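Local coordinates for methyltransferase small domain-containing protein (Thermoplasma acidophilum, PDB 1NE2) that is of unknown function but has the fold of the AdoMet-dependent methyltransferases and may therefore act as a transferase, at residues L41-N46 against V164-K169; D112-N117 against D133-T138; A58-G63 against V97-A102; G5-L10 against D33-A38; S127-I132 against R151-R156. One frame throughout, in Å; residues are numbered along the deposited sequence.

Contact 1 of 5, residues L41-N46 against V164-K169; sequences LIEIYN and VFREEK
Two carboxylates come together from opposite directions here: Glu43 OE2 lies 2.5 Å from Glu168 OE1, their planes turned 46° apart. Oxygens this close would repel if both groups were ionised, so one acid probably carries a proton. The other oxygen of Glu43 faces Arg166 instead. Its OE1 sits 4.0 Å from Arg166 NE, well out of the guanidinium plane, a long salt bridge of charge alone in which no N-H points at the acid. A water mends the gap, giving a hydrogen to Glu43 OE1 (2.8 Å) and accepting one from Arg166 NH1 (3.0 Å). The bend at chi3 (-55°) of Arg166 turns its guanidinium so that Glu43 CB lies over one of its faces. Long, flexible acids and an arginine suit this surface gap between helix and strand. Outside it, Asp47 pairs with Arg166 and Tyr39 bonds to Glu168. Phe165 and Arg166 both face Gly194, forming a classic beta bulge in the edge strand 162-173 of this chain's methyltransferase-type sheet.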
# COMPACT_ATOMS: atom_id res chain seq x y z
N LEU B 41 -1.75 0.18 -18.26
CA LEU B 41 -1.00 0.80 -17.17
C LEU B 41 -0.51 2.21 -17.49
O LEU B 41 -0.53 3.09 -16.63
CB LEU B 41 0.19 -0.08 -16.76
CG LEU B 41 -0.17 -1.41 -16.10
CD1 LEU B 41 1.11 -2.20 -15.84
CD2 LEU B 41 -0.91 -1.17 -14.78
N ILE B 42 -0.07 2.45 -18.73
CA ILE B 42 0.39 3.79 -19.08
C ILE B 42 -0.76 4.79 -19.00
O ILE B 42 -0.56 5.95 -18.62
CB ILE B 42 1.04 3.81 -20.49
CG1 ILE B 42 2.33 2.99 -20.48
CG2 ILE B 42 1.32 5.26 -20.91
CD1 ILE B 42 3.32 3.41 -19.40
N GLU B 43 -1.98 4.36 -19.34
CA GLU B 43 -3.12 5.25 -19.23
C GLU B 43 -3.28 5.68 -17.77
O GLU B 43 -3.48 6.86 -17.47
CB GLU B 43 -4.41 4.56 -19.68
CG GLU B 43 -4.54 4.33 -21.17
CD GLU B 43 -5.95 3.92 -21.56
OE1 GLU B 43 -6.59 3.19 -20.79
OE2 GLU B 43 -6.41 4.35 -22.65
N ILE B 44 -3.21 4.71 -16.86
CA ILE B 44 -3.35 5.01 -15.44
C ILE B 44 -2.22 5.94 -14.98
O ILE B 44 -2.42 6.85 -14.17
CB ILE B 44 -3.33 3.71 -14.59
CG1 ILE B 44 -4.42 2.75 -15.10
CG2 ILE B 44 -3.56 4.05 -13.11
CD1 ILE B 44 -4.49 1.41 -14.35
N TYR B 45 -1.03 5.70 -15.53
CA TYR B 45 0.15 6.49 -15.21
C TYR B 45 -0.04 7.94 -15.68
O TYR B 45 0.25 8.88 -14.94
CB TYR B 45 1.37 5.87 -15.89
CG TYR B 45 2.66 6.63 -15.71
CD1 TYR B 45 3.39 6.56 -14.53
CD2 TYR B 45 3.16 7.41 -16.76
CE1 TYR B 45 4.61 7.25 -14.40
CE2 TYR B 45 4.36 8.09 -16.63
CZ TYR B 45 5.08 8.01 -15.46
OH TYR B 45 6.27 8.70 -15.37
N ASN B 46 -0.52 8.10 -16.90
CA ASN B 46 -0.75 9.44 -17.44
C ASN B 46 -1.90 10.15 -16.72
O ASN B 46 -1.98 11.39 -16.76
CB ASN B 46 -1.00 9.37 -18.96
CG ASN B 46 0.24 8.95 -19.75
OD1 ASN B 46 1.38 9.21 -19.33
ND2 ASN B 46 0.03 8.33 -20.90
N VAL B 164 -17.39 7.83 -13.65
CA VAL B 164 -16.73 7.05 -14.69
C VAL B 164 -16.12 8.03 -15.69
O VAL B 164 -16.84 8.66 -16.47
CB VAL B 164 -17.71 6.12 -15.44
CG1 VAL B 164 -16.98 5.36 -16.55
CG2 VAL B 164 -18.34 5.13 -14.47
N PHE B 165 -14.80 8.17 -15.67
CA PHE B 165 -14.15 9.08 -16.60
C PHE B 165 -13.57 8.34 -17.80
O PHE B 165 -13.15 8.96 -18.77
CB PHE B 165 -13.08 9.91 -15.88
CG PHE B 165 -12.02 9.10 -15.22
CD1 PHE B 165 -10.92 8.65 -15.95
CD2 PHE B 165 -12.10 8.79 -13.87
CE1 PHE B 165 -9.92 7.91 -15.34
CE2 PHE B 165 -11.10 8.05 -13.25
CZ PHE B 165 -10.00 7.61 -13.99
N ARG B 166 -13.57 7.01 -17.74
CA ARG B 166 -13.09 6.21 -18.85
C ARG B 166 -13.88 4.92 -19.04
O ARG B 166 -14.13 4.18 -18.08
CB ARG B 166 -11.60 5.86 -18.69
CG ARG B 166 -11.05 4.98 -19.82
CD ARG B 166 -9.52 4.89 -19.79
NE ARG B 166 -8.95 6.23 -19.81
CZ ARG B 166 -8.06 6.68 -18.93
NH1 ARG B 166 -7.63 5.89 -17.95
NH2 ARG B 166 -7.64 7.94 -18.99
N GLU B 167 -14.33 4.71 -20.28
CA GLU B 167 -15.04 3.50 -20.68
C GLU B 167 -14.57 3.36 -22.11
O GLU B 167 -15.18 3.88 -23.04
CB GLU B 167 -16.56 3.65 -20.65
CG GLU B 167 -17.23 2.31 -20.87
CD GLU B 167 -18.74 2.38 -20.88
OE1 GLU B 167 -19.30 3.32 -20.29
OE2 GLU B 167 -19.36 1.47 -21.47
N GLU B 168 -13.45 2.67 -22.26
CA GLU B 168 -12.80 2.52 -23.54
C GLU B 168 -12.83 1.13 -24.14
O GLU B 168 -12.56 0.13 -23.47
CB GLU B 168 -11.35 2.98 -23.38
CG GLU B 168 -10.51 2.90 -24.63
CD GLU B 168 -9.07 3.26 -24.35
OE1 GLU B 168 -8.77 3.66 -23.20
OE2 GLU B 168 -8.24 3.14 -25.27
N LYS B 169 -13.13 1.07 -25.43
CA LYS B 169 -13.18 -0.21 -26.13
C LYS B 169 -11.77 -0.57 -26.61
O LYS B 169 -11.08 0.25 -27.21
CB LYS B 169 -14.12 -0.12 -27.33
CG LYS B 169 -14.22 -1.39 -28.15
CD LYS B 169 -15.14 -1.23 -29.36
CE LYS B 169 -14.57 -0.23 -30.35
NZ LYS B 169 -15.42 -0.11 -31.58
O HOH W 1 -6.96 3.01 -18.04

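Contact 2 of 5, residues D112-N117 against D133-T138; sequences DTWIMN and DKAFET
The indole of Trp114 presents one face to the helix, and Ala135 stands almost squarely on it: CB is 3.4 Å from the centroid of the five-membered ring, 7° off the normal, a CH-pi contact. The short methyl suits this close approach. Trp114 CG lies opposite the backbone N (chi1 171°), carrying the indole towards the helix. Lys134 crosses the ring at about a right angle, its CG 3.4 Å from Trp114 CH2, while Thr138 CB approaches CE3 obliquely at 3.9 Å. Thr138 OG1 turns back to its own helix, bonding Lys134 O (2.7 Å) from above the carbonyl plane, on the opposite face from Glu137 N, so two bonds hold that oxygen. Trp114 NE1 is buried without a partner in the model. Replacing Trp114 by an alanine would probably open a gap beneath Ala135 and deprive Lys134 and Thr138 of apolar surface. Strand 113-116 and helix 133-138 run nearly antiparallel (163°) in the beta-alpha-beta unit leading to strand 142-147; Trp114 also touches Ile56 and Ala58 of strand 54-58.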
# COMPACT_ATOMS: atom_id res chain seq x y z
N ASP B 112 -4.37 4.34 -2.82
CA ASP B 112 -4.77 5.38 -3.77
C ASP B 112 -5.53 4.81 -4.96
O ASP B 112 -6.61 5.30 -5.33
CB ASP B 112 -3.54 6.09 -4.35
CG ASP B 112 -2.89 7.03 -3.38
OD1 ASP B 112 -3.53 8.02 -2.97
OD2 ASP B 112 -1.72 6.79 -3.02
N THR B 113 -4.94 3.78 -5.55
CA THR B 113 -5.44 3.18 -6.77
C THR B 113 -5.69 1.68 -6.70
O THR B 113 -4.86 0.92 -6.21
CB THR B 113 -4.43 3.45 -7.89
OG1 THR B 113 -4.15 4.86 -7.93
CG2 THR B 113 -4.96 2.99 -9.25
N TRP B 114 -6.85 1.26 -7.20
CA TRP B 114 -7.24 -0.15 -7.25
C TRP B 114 -7.29 -0.59 -8.72
O TRP B 114 -7.94 0.06 -9.55
CB TRP B 114 -8.63 -0.35 -6.61
CG TRP B 114 -9.25 -1.72 -6.77
CD1 TRP B 114 -9.79 -2.26 -7.91
CD2 TRP B 114 -9.48 -2.68 -5.73
NE1 TRP B 114 -10.35 -3.49 -7.64
CE2 TRP B 114 -10.17 -3.77 -6.31
CE3 TRP B 114 -9.17 -2.72 -4.37
CZ2 TRP B 114 -10.56 -4.89 -5.56
CZ3 TRP B 114 -9.56 -3.84 -3.62
CH2 TRP B 114 -10.25 -4.91 -4.23
N ILE B 115 -6.60 -1.68 -9.03
CA ILE B 115 -6.58 -2.22 -10.38
C ILE B 115 -7.06 -3.66 -10.38
O ILE B 115 -6.71 -4.44 -9.50
CB ILE B 115 -5.16 -2.23 -10.98
CG1 ILE B 115 -4.59 -0.81 -11.02
CG2 ILE B 115 -5.21 -2.82 -12.39
CD1 ILE B 115 -3.08 -0.76 -11.35
N MSE B 116 -7.88 -4.01 -11.36
CA MSE B 116 -8.39 -5.37 -11.47
C MSE B 116 -8.59 -5.76 -12.93
O MSE B 116 -8.72 -4.91 -13.81
CB MSE B 116 -9.71 -5.50 -10.71
CG MSE B 116 -10.85 -4.68 -11.29
SE MSE B 116 -12.42 -4.72 -10.17
CE MSE B 116 -13.08 -6.49 -10.56
N ASN B 117 -8.60 -7.07 -13.18
CA ASN B 117 -8.78 -7.60 -14.53
C ASN B 117 -9.81 -8.73 -14.44
O ASN B 117 -9.46 -9.91 -14.44
CB ASN B 117 -7.44 -8.12 -15.06
CG ASN B 117 -7.57 -8.80 -16.41
OD1 ASN B 117 -8.19 -8.27 -17.33
ND2 ASN B 117 -6.97 -9.98 -16.54
N ASP B 133 -17.46 -4.08 -4.81
CA ASP B 133 -17.72 -3.56 -3.48
C ASP B 133 -16.44 -3.26 -2.71
O ASP B 133 -16.30 -2.20 -2.10
CB ASP B 133 -18.56 -4.56 -2.68
CG ASP B 133 -20.02 -4.53 -3.07
OD1 ASP B 133 -20.78 -5.41 -2.60
OD2 ASP B 133 -20.42 -3.64 -3.85
N LYS B 134 -15.50 -4.20 -2.75
CA LYS B 134 -14.24 -4.01 -2.04
C LYS B 134 -13.45 -2.82 -2.61
O LYS B 134 -12.84 -2.06 -1.86
CB LYS B 134 -13.38 -5.27 -2.14
CG LYS B 134 -12.07 -5.20 -1.35
CD LYS B 134 -12.20 -5.74 0.07
CE LYS B 134 -13.09 -4.91 0.96
NZ LYS B 134 -13.19 -5.51 2.33
N ALA B 135 -13.48 -2.67 -3.93
CA ALA B 135 -12.76 -1.58 -4.58
C ALA B 135 -13.23 -0.23 -4.06
O ALA B 135 -12.41 0.63 -3.72
CB ALA B 135 -12.94 -1.66 -6.10
N PHE B 136 -14.54 -0.03 -4.00
CA PHE B 136 -15.08 1.24 -3.53
C PHE B 136 -14.94 1.52 -2.04
O PHE B 136 -15.13 2.64 -1.59
CB PHE B 136 -16.54 1.36 -3.98
CG PHE B 136 -16.67 1.73 -5.43
CD1 PHE B 136 -16.54 3.05 -5.83
CD2 PHE B 136 -16.87 0.75 -6.39
CE1 PHE B 136 -16.59 3.40 -7.18
CE2 PHE B 136 -16.93 1.08 -7.75
CZ PHE B 136 -16.79 2.41 -8.14
N GLU B 137 -14.57 0.49 -1.28
CA GLU B 137 -14.37 0.66 0.15
C GLU B 137 -12.87 0.83 0.40
O GLU B 137 -12.46 1.26 1.48
CB GLU B 137 -14.89 -0.59 0.88
CG GLU B 137 -14.63 -0.60 2.37
CD GLU B 137 -15.08 -1.90 3.01
OE1 GLU B 137 -14.92 -2.04 4.25
OE2 GLU B 137 -15.59 -2.78 2.29
N THR B 138 -12.08 0.53 -0.62
CA THR B 138 -10.62 0.55 -0.52
C THR B 138 -9.83 1.69 -1.17
O THR B 138 -8.88 2.22 -0.57
CB THR B 138 -10.04 -0.77 -1.10
OG1 THR B 138 -10.59 -1.89 -0.38
CG2 THR B 138 -8.52 -0.80 -0.98

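Contact 3 of 5, residues A58-G63 against V97-A102; sequences AGTGNG and VNFMVA
Thr60 and Gly63 rest against Phe99 where a glycine-rich loop links strand 54-58 to helix 64-71; its sequence resembles the first motif of AdoMet-dependent methyltransferases, the loop that in relatives lines the AdoMet site. The contact across is purely van der Waals. Thr60 crosses the phenyl group at about a right angle, with CG2 3.9 Å and OG1 3.7 Å from Phe99 CE1. Set trans to the backbone N (chi1 -161°), OG1 comes to the ring edge, in its plane. Polar bonds lie elsewhere: the hydroxyl of Thr60 is bonded to Asp57, and the type II' turn from Thr60 to Gly63 is closed by Gly63 N to Thr60 O, 2.7 Å. Gly61 accepts the positive phi (55°) this turn requires. Gly63 must be small for two reasons, since a beta carbon would strike both the carbonyl O of Asn62 and Phe99 CZ. Helices 64-71 and 84-93 contribute Ala66 and Ala90. One face of the Phe99 ring is covered from its own segment by Val97 CG1, 3.5 Å above the centre.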
# COMPACT_ATOMS: atom_id res chain seq x y z
N ALA B 58 -5.84 -6.28 -7.62
CA ALA B 58 -6.72 -7.37 -7.20
C ALA B 58 -6.78 -8.49 -8.23
O ALA B 58 -6.98 -8.24 -9.42
CB ALA B 58 -8.12 -6.82 -6.94
N GLY B 59 -6.63 -9.74 -7.76
CA GLY B 59 -6.66 -10.88 -8.67
C GLY B 59 -5.46 -10.76 -9.59
O GLY B 59 -5.57 -10.86 -10.82
N THR B 60 -4.30 -10.58 -8.97
CA THR B 60 -3.05 -10.37 -9.69
C THR B 60 -2.53 -11.48 -10.60
O THR B 60 -1.73 -11.22 -11.50
CB THR B 60 -1.95 -9.96 -8.68
OG1 THR B 60 -0.87 -9.32 -9.37
CG2 THR B 60 -1.42 -11.18 -7.93
N GLY B 61 -2.97 -12.72 -10.38
CA GLY B 61 -2.50 -13.81 -11.21
C GLY B 61 -0.98 -13.90 -11.22
O GLY B 61 -0.36 -13.94 -10.16
N ASN B 62 -0.38 -13.90 -12.41
CA ASN B 62 1.07 -13.98 -12.53
C ASN B 62 1.72 -12.67 -12.07
O ASN B 62 2.95 -12.55 -12.05
CB ASN B 62 1.48 -14.27 -13.98
CG ASN B 62 1.51 -13.03 -14.84
OD1 ASN B 62 0.54 -12.27 -14.90
ND2 ASN B 62 2.63 -12.82 -15.53
N GLY B 63 0.88 -11.69 -11.74
CA GLY B 63 1.36 -10.42 -11.25
C GLY B 63 1.77 -9.36 -12.27
O GLY B 63 2.28 -8.32 -11.88
N VAL B 97 7.26 -6.02 -4.98
CA VAL B 97 5.83 -5.91 -4.75
C VAL B 97 5.38 -6.73 -3.55
O VAL B 97 5.89 -7.83 -3.31
CB VAL B 97 5.04 -6.38 -5.98
CG1 VAL B 97 3.56 -6.54 -5.63
CG2 VAL B 97 5.22 -5.39 -7.13
N ASN B 98 4.42 -6.19 -2.81
CA ASN B 98 3.87 -6.86 -1.64
C ASN B 98 2.78 -7.84 -2.10
O ASN B 98 1.59 -7.49 -2.15
CB ASN B 98 3.30 -5.81 -0.67
CG ASN B 98 2.58 -6.43 0.51
OD1 ASN B 98 2.96 -7.50 1.01
ND2 ASN B 98 1.53 -5.76 0.99
N PHE B 99 3.19 -9.06 -2.46
CA PHE B 99 2.25 -10.09 -2.91
C PHE B 99 1.72 -10.90 -1.73
O PHE B 99 2.44 -11.18 -0.78
CB PHE B 99 2.94 -11.05 -3.89
CG PHE B 99 3.12 -10.48 -5.26
CD1 PHE B 99 2.03 -10.29 -6.10
CD2 PHE B 99 4.39 -10.17 -5.73
CE1 PHE B 99 2.20 -9.79 -7.39
CE2 PHE B 99 4.57 -9.67 -7.02
CZ PHE B 99 3.48 -9.48 -7.85
N MSE B 100 0.46 -11.30 -1.82
CA MSE B 100 -0.15 -12.09 -0.76
C MSE B 100 -1.28 -12.96 -1.29
O MSE B 100 -1.92 -12.62 -2.29
CB MSE B 100 -0.72 -11.16 0.32
CG MSE B 100 -1.68 -10.12 -0.25
SE MSE B 100 -2.32 -8.89 1.06
CE MSE B 100 -0.73 -7.82 1.25
N VAL B 101 -1.50 -14.09 -0.63
CA VAL B 101 -2.58 -14.98 -1.01
C VAL B 101 -3.75 -14.49 -0.15
O VAL B 101 -3.61 -14.34 1.06
CB VAL B 101 -2.27 -16.45 -0.65
CG1 VAL B 101 -3.45 -17.34 -1.00
CG2 VAL B 101 -1.02 -16.91 -1.39
N ALA B 102 -4.89 -14.23 -0.78
CA ALA B 102 -6.04 -13.76 -0.02
C ALA B 102 -7.31 -13.71 -0.84
O ALA B 102 -7.28 -13.59 -2.06
CB ALA B 102 -5.76 -12.37 0.55

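Contact 4 of 5, residues G5-L10 against D33-A38; sequences GIKNDL and DASTAA
Lys7 and Ser35 supply the polar link between these two helices, and Leu10 and Ala38 the apolar one. Lys7 NZ donates a hydrogen bond of 2.9 Å to Ser35 OG; the bend at chi2 (-87°) brings the long chain across the gap, since its beta carbon does not itself point at the other helix. The ammonium group has a second, stronger partner in Glu11, so a lysine here serves both its own helix and its neighbour. Apolar packing lies deeper. Leu10 lays CD2 4.0 Å from Ala38 CA, and Ala38 CB also meets the backbone of the other helix, 3.8 Å from Lys7 O. With only a methyl group on Ala38, the CA atoms of Lys7 and Ala38 come within 5.8 Å. Capping bonds start the second helix: Asp33, the N-cap residue, takes a nearly straight bond (169°) at OD1 from Thr36 N, 2.9 Å, and its OD2 accepts from Thr36 OG1. The axes, 9.3 Å apart, cross at 131°. Helix 6-14 packs along helix 34-46, Ile6 and Leu10 also meeting Ile42, while Leu10 reaches Leu71 of helix 64-71 and Ala37 packs on Ile64 and Leu65 there.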
# COMPACT_ATOMS: atom_id res chain seq x y z
N GLY B 5 9.55 5.23 -26.55
CA GLY B 5 8.32 5.51 -25.84
C GLY B 5 8.22 4.72 -24.55
O GLY B 5 8.74 3.60 -24.45
N ILE B 6 7.55 5.29 -23.56
CA ILE B 6 7.40 4.63 -22.27
C ILE B 6 6.57 3.35 -22.37
O ILE B 6 6.80 2.39 -21.63
CB ILE B 6 6.76 5.59 -21.24
CG1 ILE B 6 6.83 4.99 -19.84
CG2 ILE B 6 5.32 5.89 -21.64
CD1 ILE B 6 6.34 5.91 -18.75
N LYS B 7 5.61 3.32 -23.29
CA LYS B 7 4.77 2.14 -23.45
C LYS B 7 5.63 0.98 -23.94
O LYS B 7 5.52 -0.14 -23.45
CB LYS B 7 3.62 2.44 -24.43
CG LYS B 7 2.56 1.35 -24.56
CD LYS B 7 2.93 0.31 -25.61
CE LYS B 7 1.78 -0.65 -25.88
NZ LYS B 7 2.14 -1.64 -26.94
N ASN B 8 6.52 1.26 -24.90
CA ASN B 8 7.39 0.22 -25.43
C ASN B 8 8.47 -0.16 -24.42
O ASN B 8 8.82 -1.34 -24.30
CB ASN B 8 8.05 0.67 -26.73
CG ASN B 8 7.09 0.63 -27.91
OD1 ASN B 8 6.50 -0.42 -28.20
ND2 ASN B 8 6.94 1.75 -28.60
N ASP B 9 8.99 0.82 -23.70
CA ASP B 9 10.02 0.56 -22.70
C ASP B 9 9.47 -0.28 -21.55
O ASP B 9 10.18 -1.14 -21.01
CB ASP B 9 10.59 1.88 -22.16
CG ASP B 9 11.30 2.69 -23.23
OD1 ASP B 9 11.79 2.10 -24.21
OD2 ASP B 9 11.39 3.93 -23.08
N LEU B 10 8.22 -0.03 -21.17
CA LEU B 10 7.59 -0.80 -20.10
C LEU B 10 7.29 -2.20 -20.62
O LEU B 10 7.56 -3.20 -19.95
CB LEU B 10 6.28 -0.14 -19.66
CG LEU B 10 5.44 -0.92 -18.63
CD1 LEU B 10 6.22 -1.09 -17.33
CD2 LEU B 10 4.13 -0.18 -18.38
N ASP B 33 -1.96 -9.84 -22.33
CA ASP B 33 -0.61 -9.89 -22.90
C ASP B 33 0.17 -8.64 -22.50
O ASP B 33 -0.41 -7.65 -22.04
CB ASP B 33 -0.71 -10.00 -24.43
CG ASP B 33 -1.34 -8.78 -25.06
OD1 ASP B 33 -0.62 -7.80 -25.31
OD2 ASP B 33 -2.57 -8.79 -25.30
N ALA B 34 1.49 -8.67 -22.70
CA ALA B 34 2.34 -7.56 -22.31
C ALA B 34 2.00 -6.22 -22.97
O ALA B 34 2.11 -5.18 -22.33
CB ALA B 34 3.82 -7.91 -22.55
N SER B 35 1.60 -6.25 -24.24
CA SER B 35 1.25 -5.03 -24.97
C SER B 35 0.01 -4.37 -24.36
O SER B 35 0.00 -3.17 -24.05
CB SER B 35 1.00 -5.34 -26.44
OG SER B 35 0.64 -4.17 -27.16
N THR B 36 -1.05 -5.16 -24.22
CA THR B 36 -2.30 -4.66 -23.65
C THR B 36 -2.09 -4.19 -22.22
O THR B 36 -2.61 -3.15 -21.82
CB THR B 36 -3.38 -5.76 -23.69
OG1 THR B 36 -3.62 -6.14 -25.05
CG2 THR B 36 -4.68 -5.24 -23.08
N ALA B 37 -1.32 -4.95 -21.45
CA ALA B 37 -1.04 -4.60 -20.06
C ALA B 37 -0.30 -3.27 -19.99
O ALA B 37 -0.63 -2.41 -19.17
CB ALA B 37 -0.22 -5.69 -19.39
N ALA B 38 0.71 -3.10 -20.84
CA ALA B 38 1.48 -1.86 -20.87
C ALA B 38 0.58 -0.69 -21.27
O ALA B 38 0.66 0.38 -20.66
CB ALA B 38 2.65 -2.00 -21.85

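Contact 5 of 5, residues S127-I132 against R151-R156; sequences SDRAFI and RDFLRR
Phe153 and Leu154 meet Arg129 and Ile132 where two helices of the alpha/beta Rossmann-like fold lie side by side, axes 12.0 Å apart at 37°. That wide spacing is bridged by large side chains. Helix 151-161 begins with Arg151, which turns from its neighbour to pair with Glu167 and Glu189. Asp152 likewise stays within its own helix, in a salt bridge with Arg155. Phe153 carries most of the contact: CG lies opposite the backbone N (chi1 175°), sending the ring into the cleft, where CE2 is 3.9 Å from Ile132 CD1. The extended chain of Arg129 crosses it at about a right angle, with NE approaching CZ obliquely at 3.8 Å. A serine in place of Phe153 would probably open a gap beside Ile132 and free the Arg129 chain to swing. Leu154, next along and buried, brings CD2 to 3.6 Å from Ile132 CD1; two branched aliphatics suit this apolar, buried place. Arg155 returns to Asp152 and also pairs with Glu167. Arg156 comes last, one face of its guanidinium group turned to Phe153 CD1, which lies 3.8 Å above the plane.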
# COMPACT_ATOMS: atom_id res chain seq x y z
N SER B 127 -19.13 -13.24 -6.09
CA SER B 127 -17.73 -12.85 -6.16
C SER B 127 -17.49 -11.64 -7.07
O SER B 127 -16.72 -10.75 -6.73
CB SER B 127 -16.88 -14.03 -6.66
OG SER B 127 -15.51 -13.67 -6.75
N ASP B 128 -18.16 -11.62 -8.22
CA ASP B 128 -18.00 -10.51 -9.16
C ASP B 128 -18.33 -9.17 -8.52
O ASP B 128 -17.62 -8.18 -8.72
CB ASP B 128 -18.89 -10.73 -10.39
CG ASP B 128 -18.61 -12.06 -11.08
OD1 ASP B 128 -17.43 -12.43 -11.21
OD2 ASP B 128 -19.58 -12.72 -11.51
N ARG B 129 -19.41 -9.13 -7.75
CA ARG B 129 -19.81 -7.90 -7.08
C ARG B 129 -18.90 -7.64 -5.89
O ARG B 129 -18.72 -6.50 -5.46
CB ARG B 129 -21.26 -8.00 -6.59
CG ARG B 129 -22.28 -8.20 -7.70
CD ARG B 129 -23.70 -8.06 -7.18
NE ARG B 129 -24.68 -8.26 -8.24
CZ ARG B 129 -25.99 -8.09 -8.08
NH1 ARG B 129 -26.48 -7.70 -6.91
NH2 ARG B 129 -26.82 -8.31 -9.10
N ALA B 130 -18.32 -8.72 -5.36
CA ALA B 130 -17.41 -8.64 -4.22
C ALA B 130 -16.22 -7.74 -4.54
O ALA B 130 -15.82 -6.91 -3.72
CB ALA B 130 -16.93 -10.03 -3.84
N PHE B 131 -15.66 -7.90 -5.73
CA PHE B 131 -14.52 -7.09 -6.14
C PHE B 131 -14.91 -5.63 -6.30
O PHE B 131 -14.16 -4.74 -5.90
CB PHE B 131 -13.92 -7.61 -7.45
CG PHE B 131 -12.88 -8.67 -7.26
CD1 PHE B 131 -13.21 -9.88 -6.66
CD2 PHE B 131 -11.57 -8.45 -7.66
CE1 PHE B 131 -12.23 -10.86 -6.46
CE2 PHE B 131 -10.59 -9.42 -7.47
CZ PHE B 131 -10.92 -10.63 -6.87
N ILE B 132 -16.08 -5.38 -6.88
CA ILE B 132 -16.54 -4.02 -7.06
C ILE B 132 -16.76 -3.37 -5.70
O ILE B 132 -16.29 -2.26 -5.44
CB ILE B 132 -17.85 -3.97 -7.87
CG1 ILE B 132 -17.64 -4.64 -9.23
CG2 ILE B 132 -18.28 -2.53 -8.07
CD1 ILE B 132 -18.89 -4.76 -10.07
N ARG B 151 -19.88 -4.93 -19.65
CA ARG B 151 -19.90 -3.49 -19.84
C ARG B 151 -21.09 -2.76 -19.22
O ARG B 151 -20.92 -1.82 -18.44
CB ARG B 151 -19.83 -3.17 -21.33
CG ARG B 151 -19.37 -1.77 -21.66
CD ARG B 151 -19.17 -1.60 -23.15
NE ARG B 151 -18.45 -0.36 -23.46
CZ ARG B 151 -18.14 0.03 -24.69
NH1 ARG B 151 -18.47 -0.71 -25.74
NH2 ARG B 151 -17.47 1.17 -24.87
N ASP B 152 -22.30 -3.18 -19.57
CA ASP B 152 -23.50 -2.54 -19.06
C ASP B 152 -23.58 -2.62 -17.54
O ASP B 152 -23.82 -1.61 -16.87
CB ASP B 152 -24.75 -3.18 -19.67
CG ASP B 152 -24.81 -3.01 -21.18
OD1 ASP B 152 -24.73 -1.86 -21.66
OD2 ASP B 152 -24.94 -4.04 -21.89
N PHE B 153 -23.39 -3.82 -17.00
CA PHE B 153 -23.44 -4.03 -15.56
C PHE B 153 -22.38 -3.19 -14.85
O PHE B 153 -22.67 -2.52 -13.86
CB PHE B 153 -23.21 -5.51 -15.24
CG PHE B 153 -23.12 -5.81 -13.77
CD1 PHE B 153 -24.23 -5.63 -12.94
CD2 PHE B 153 -21.93 -6.27 -13.21
CE1 PHE B 153 -24.16 -5.91 -11.58
CE2 PHE B 153 -21.85 -6.55 -11.84
CZ PHE B 153 -22.96 -6.37 -11.03
N LEU B 154 -21.15 -3.23 -15.35
CA LEU B 154 -20.07 -2.47 -14.74
C LEU B 154 -20.29 -0.97 -14.76
O LEU B 154 -20.09 -0.30 -13.76
CB LEU B 154 -18.73 -2.82 -15.40
CG LEU B 154 -18.25 -4.25 -15.11
CD1 LEU B 154 -16.92 -4.48 -15.82
CD2 LEU B 154 -18.09 -4.45 -13.61
N ARG B 155 -20.71 -0.44 -15.91
CA ARG B 155 -20.96 0.99 -16.01
C ARG B 155 -22.02 1.41 -14.99
O ARG B 155 -21.86 2.42 -14.30
CB ARG B 155 -21.43 1.35 -17.42
CG ARG B 155 -21.73 2.82 -17.63
CD ARG B 155 -22.15 3.10 -19.06
NE ARG B 155 -23.22 2.20 -19.48
CZ ARG B 155 -23.12 1.31 -20.46
NH1 ARG B 155 -21.98 1.19 -21.14
NH2 ARG B 155 -24.15 0.53 -20.76
N ARG B 156 -23.08 0.62 -14.90
CA ARG B 156 -24.16 0.92 -13.96
C ARG B 156 -23.61 0.96 -12.53
O ARG B 156 -23.80 1.94 -11.82
CB ARG B 156 -25.25 -0.16 -14.04
CG ARG B 156 -26.52 0.17 -13.27
CD ARG B 156 -27.40 -1.06 -13.13
NE ARG B 156 -26.93 -1.96 -12.08
CZ ARG B 156 -27.39 -3.19 -11.88
NH1 ARG B 156 -28.34 -3.68 -12.66
NH2 ARG B 156 -26.91 -3.92 -10.88

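Overall arrangement
The five contacts spread round one seven-stranded mixed sheet. Along the chain contact 4 closes first; contact 1 then spans from helix 34-46 to strand 162-173 and encloses the other three, with contact 3 complete before contacts 2 and 5 interlock through helix 126-138. Contacts 1 and 4 share helix 34-46, their centres about 14 Å apart. Ile44 and Leu41 pack on Ile115, joining contacts 1 and 2, and Ala58 backs onto Ile115, Trp114 and Phe131, so the end of strand 54-58, in contact 3, also touches contacts 2 and 5. Glu167 ties contact 1 to helix 151-161. Contacts 4 and 5, about 26 Å apart between centres, lie on opposite sides of the chain's centre, consistent with helices layered on both faces of a methyltransferase-like sheet.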